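Local coordinates for protein probable GTPase engC (Thermotoga maritima, PDB 1U0L) that probably assists late maturation of the 30S ribosomal subunit as a circularly permuted GTPase that hydrolyses GTP slowly and is stimulated by that subunit, at residues 263-268 with 291-296. Residues are numbered along the deposited sequence; the frame is centred on the assembly and turned at random.
Sequences HVDEPE and MFYELL. With ZN (zinc ion), chain D.
With CG1 anti to the backbone N (chi1 -179°) and CG2 anti to the carbonyl carbon, Val-264 turns one methyl to each of two aromatic side chains; Phe-292, its CG anti to N (chi1 -177°), brings the face of its ring up to CG2. The valine belongs to the zinc-binding loop of the C-terminal zinc-finger region, and the rings project from helix 282-296, so the contact packs the metal loop against the last helix of the fold. CG2 of Val-264 lies over one face of the Phe-292 ring in a CH-pi contact, 3.9 Å from the ring centroid and displaced toward the rim on the CD2 side. The other methyl, CG1, comes to 3.6 Å from CZ of Tyr-293, approaching that ring obliquely at its phenol end. Tyr-293 in turn sets CD2 in plane at the edge of the Phe-292 ring, and each ring receives one methyl of Val-264. Cutting Val-264 back to alanine removes both methyls and would probably leave the Phe-292 face without its CH-pi partner and a gap beside the phenol end of Tyr-293. Phe-292 also touches Pro-241 of helix 241-244.

The loop is held from within as well. Glu-266 folds back, and its OE1 accepts the backbone N-H of Val-264 at 3.0 Å, although the angle at the hydrogen is bent to 132°; OE2 takes the backbone amide of Asn-262. The same carboxylate thus grips the chain on both sides of His-263, whose carbonyl O is hydrogen-bonded to the hydroxyl of Tyr-285. Together with Cys-256, Cys-261 and Cys-269, His-263 completes the zinc site, its ND1 lying 2.4 Å from the zinc ion.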
loop_
_atom_site.group_PDB
_atom_site.type_symbol
_atom_site.label_atom_id
_atom_site.label_comp_id
_atom_site.label_asym_id
_atom_site.label_seq_id
_atom_site.Cartn_x
_atom_site.Cartn_y
_atom_site.Cartn_z
ATOM N N HIS A 263 -20.001 16.919 -2.558
ATOM C CA HIS A 263 -19.733 17.477 -1.237
ATOM C C HIS A 263 -18.967 18.805 -1.196
ATOM O O HIS A 263 -18.507 19.217 -0.131
ATOM C CB HIS A 263 -18.986 16.442 -0.393
ATOM C CG HIS A 263 -19.469 15.040 -0.596
ATOM N ND1 HIS A 263 -20.704 14.610 -0.165
ATOM C CD2 HIS A 263 -18.897 13.983 -1.218
ATOM C CE1 HIS A 263 -20.872 13.347 -0.512
ATOM N NE2 HIS A 263 -19.790 12.942 -1.153
ATOM N N VAL A 264 -18.818 19.477 -2.335
ATOM C CA VAL A 264 -18.106 20.754 -2.344
ATOM C C VAL A 264 -19.086 21.922 -2.226
ATOM O O VAL A 264 -19.370 22.381 -1.126
ATOM C CB VAL A 264 -17.275 20.950 -3.634
ATOM C CG1 VAL A 264 -16.530 22.291 -3.578
ATOM C CG2 VAL A 264 -16.300 19.802 -3.806
ATOM N N ASP A 265 -19.607 22.382 -3.362
ATOM C CA ASP A 265 -20.546 23.496 -3.398
ATOM C C ASP A 265 -21.993 23.114 -3.137
ATOM O O ASP A 265 -22.738 23.879 -2.520
ATOM C CB ASP A 265 -20.483 24.222 -4.745
ATOM C CG ASP A 265 -19.325 25.202 -4.829
ATOM O OD1 ASP A 265 -18.998 25.828 -3.796
ATOM O OD2 ASP A 265 -18.756 25.358 -5.930
ATOM N N GLU A 266 -22.390 21.935 -3.613
ATOM C CA GLU A 266 -23.767 21.451 -3.460
ATOM C C GLU A 266 -24.543 21.947 -2.223
ATOM O O GLU A 266 -24.115 21.812 -1.077
ATOM C CB GLU A 266 -23.815 19.926 -3.528
ATOM C CG GLU A 266 -23.467 19.326 -4.902
ATOM C CD GLU A 266 -21.971 19.096 -5.112
ATOM O OE1 GLU A 266 -21.188 19.305 -4.160
ATOM O OE2 GLU A 266 -21.577 18.693 -6.232
ATOM N N PRO A 267 -25.725 22.529 -2.479
ATOM C CA PRO A 267 -26.747 23.128 -1.610
ATOM C C PRO A 267 -27.044 22.439 -0.289
ATOM O O PRO A 267 -27.325 23.094 0.707
ATOM C CB PRO A 267 -27.967 23.161 -2.517
ATOM C CG PRO A 267 -27.350 23.470 -3.841
ATOM C CD PRO A 267 -26.182 22.539 -3.887
ATOM N N GLU A 268 -27.001 21.119 -0.281
ATOM C CA GLU A 268 -27.293 20.390 0.939
ATOM C C GLU A 268 -26.415 19.166 0.907
ATOM O O GLU A 268 -26.502 18.354 -0.015
ATOM C CB GLU A 268 -28.759 19.979 0.965
ATOM C CG GLU A 268 -29.173 19.260 2.231
ATOM C CD GLU A 268 -30.610 18.769 2.183
ATOM O OE1 GLU A 268 -31.526 19.590 1.985
ATOM O OE2 GLU A 268 -30.811 17.543 2.342
ATOM N N MET A 291 -7.873 18.180 -2.931
ATOM C CA MET A 291 -7.625 17.153 -3.937
ATOM C C MET A 291 -8.667 17.220 -5.046
ATOM O O MET A 291 -8.335 17.105 -6.223
ATOM C CB MET A 291 -7.611 15.760 -3.292
ATOM C CG MET A 291 -6.215 15.327 -2.847
ATOM S SD MET A 291 -6.038 13.634 -2.272
ATOM C CE MET A 291 -6.364 13.864 -0.539
ATOM N N PHE A 292 -9.926 17.417 -4.664
ATOM C CA PHE A 292 -11.005 17.510 -5.630
ATOM C C PHE A 292 -10.616 18.523 -6.701
ATOM O O PHE A 292 -10.440 18.178 -7.875
ATOM C CB PHE A 292 -12.303 17.956 -4.947
ATOM C CG PHE A 292 -13.483 18.007 -5.873
ATOM C CD1 PHE A 292 -14.217 16.863 -6.143
ATOM C CD2 PHE A 292 -13.809 19.181 -6.544
ATOM C CE1 PHE A 292 -15.258 16.882 -7.081
ATOM C CE2 PHE A 292 -14.846 19.211 -7.486
ATOM C CZ PHE A 292 -15.569 18.057 -7.752
ATOM N N TYR A 293 -10.469 19.778 -6.290
ATOM C CA TYR A 293 -10.109 20.844 -7.215
ATOM C C TYR A 293 -8.816 20.566 -8.014
ATOM O O TYR A 293 -8.695 20.958 -9.187
ATOM C CB TYR A 293 -10.026 22.160 -6.437
ATOM C CG TYR A 293 -11.392 22.749 -6.115
ATOM C CD1 TYR A 293 -11.597 23.519 -4.967
ATOM C CD2 TYR A 293 -12.482 22.542 -6.966
ATOM C CE1 TYR A 293 -12.848 24.060 -4.670
ATOM C CE2 TYR A 293 -13.738 23.082 -6.680
ATOM C CZ TYR A 293 -13.913 23.835 -5.530
ATOM O OH TYR A 293 -15.160 24.343 -5.241
ATOM N N GLU A 294 -7.865 19.881 -7.382
ATOM C CA GLU A 294 -6.609 19.532 -8.033
ATOM C C GLU A 294 -6.852 18.597 -9.206
ATOM O O GLU A 294 -6.124 18.634 -10.195
ATOM C CB GLU A 294 -5.667 18.858 -7.043
ATOM C CG GLU A 294 -4.766 19.818 -6.307
ATOM C CD GLU A 294 -3.957 19.147 -5.218
ATOM O OE1 GLU A 294 -3.395 18.056 -5.468
ATOM O OE2 GLU A 294 -3.873 19.716 -4.112
ATOM N N LEU A 295 -7.874 17.755 -9.100
ATOM C CA LEU A 295 -8.176 16.814 -10.168
ATOM C C LEU A 295 -8.953 17.478 -11.298
ATOM O O LEU A 295 -8.912 17.008 -12.435
ATOM C CB LEU A 295 -8.961 15.612 -9.617
ATOM C CG LEU A 295 -8.226 14.717 -8.604
ATOM C CD1 LEU A 295 -9.143 13.600 -8.102
ATOM C CD2 LEU A 295 -6.993 14.131 -9.259
ATOM N N LEU A 296 -9.652 18.573 -10.990
ATOM C CA LEU A 296 -10.438 19.297 -11.997
ATOM C C LEU A 296 -9.581 19.962 -13.057
ATOM O O LEU A 296 -10.018 20.112 -14.198
ATOM C CB LEU A 296 -11.306 20.361 -11.343
ATOM C CG LEU A 296 -12.711 19.947 -10.931
ATOM C CD1 LEU A 296 -13.393 21.127 -10.269
ATOM C CD2 LEU A 296 -13.484 19.470 -12.153
HETATM ZN ZN ZN D . -22.597 16.024 -0.507
#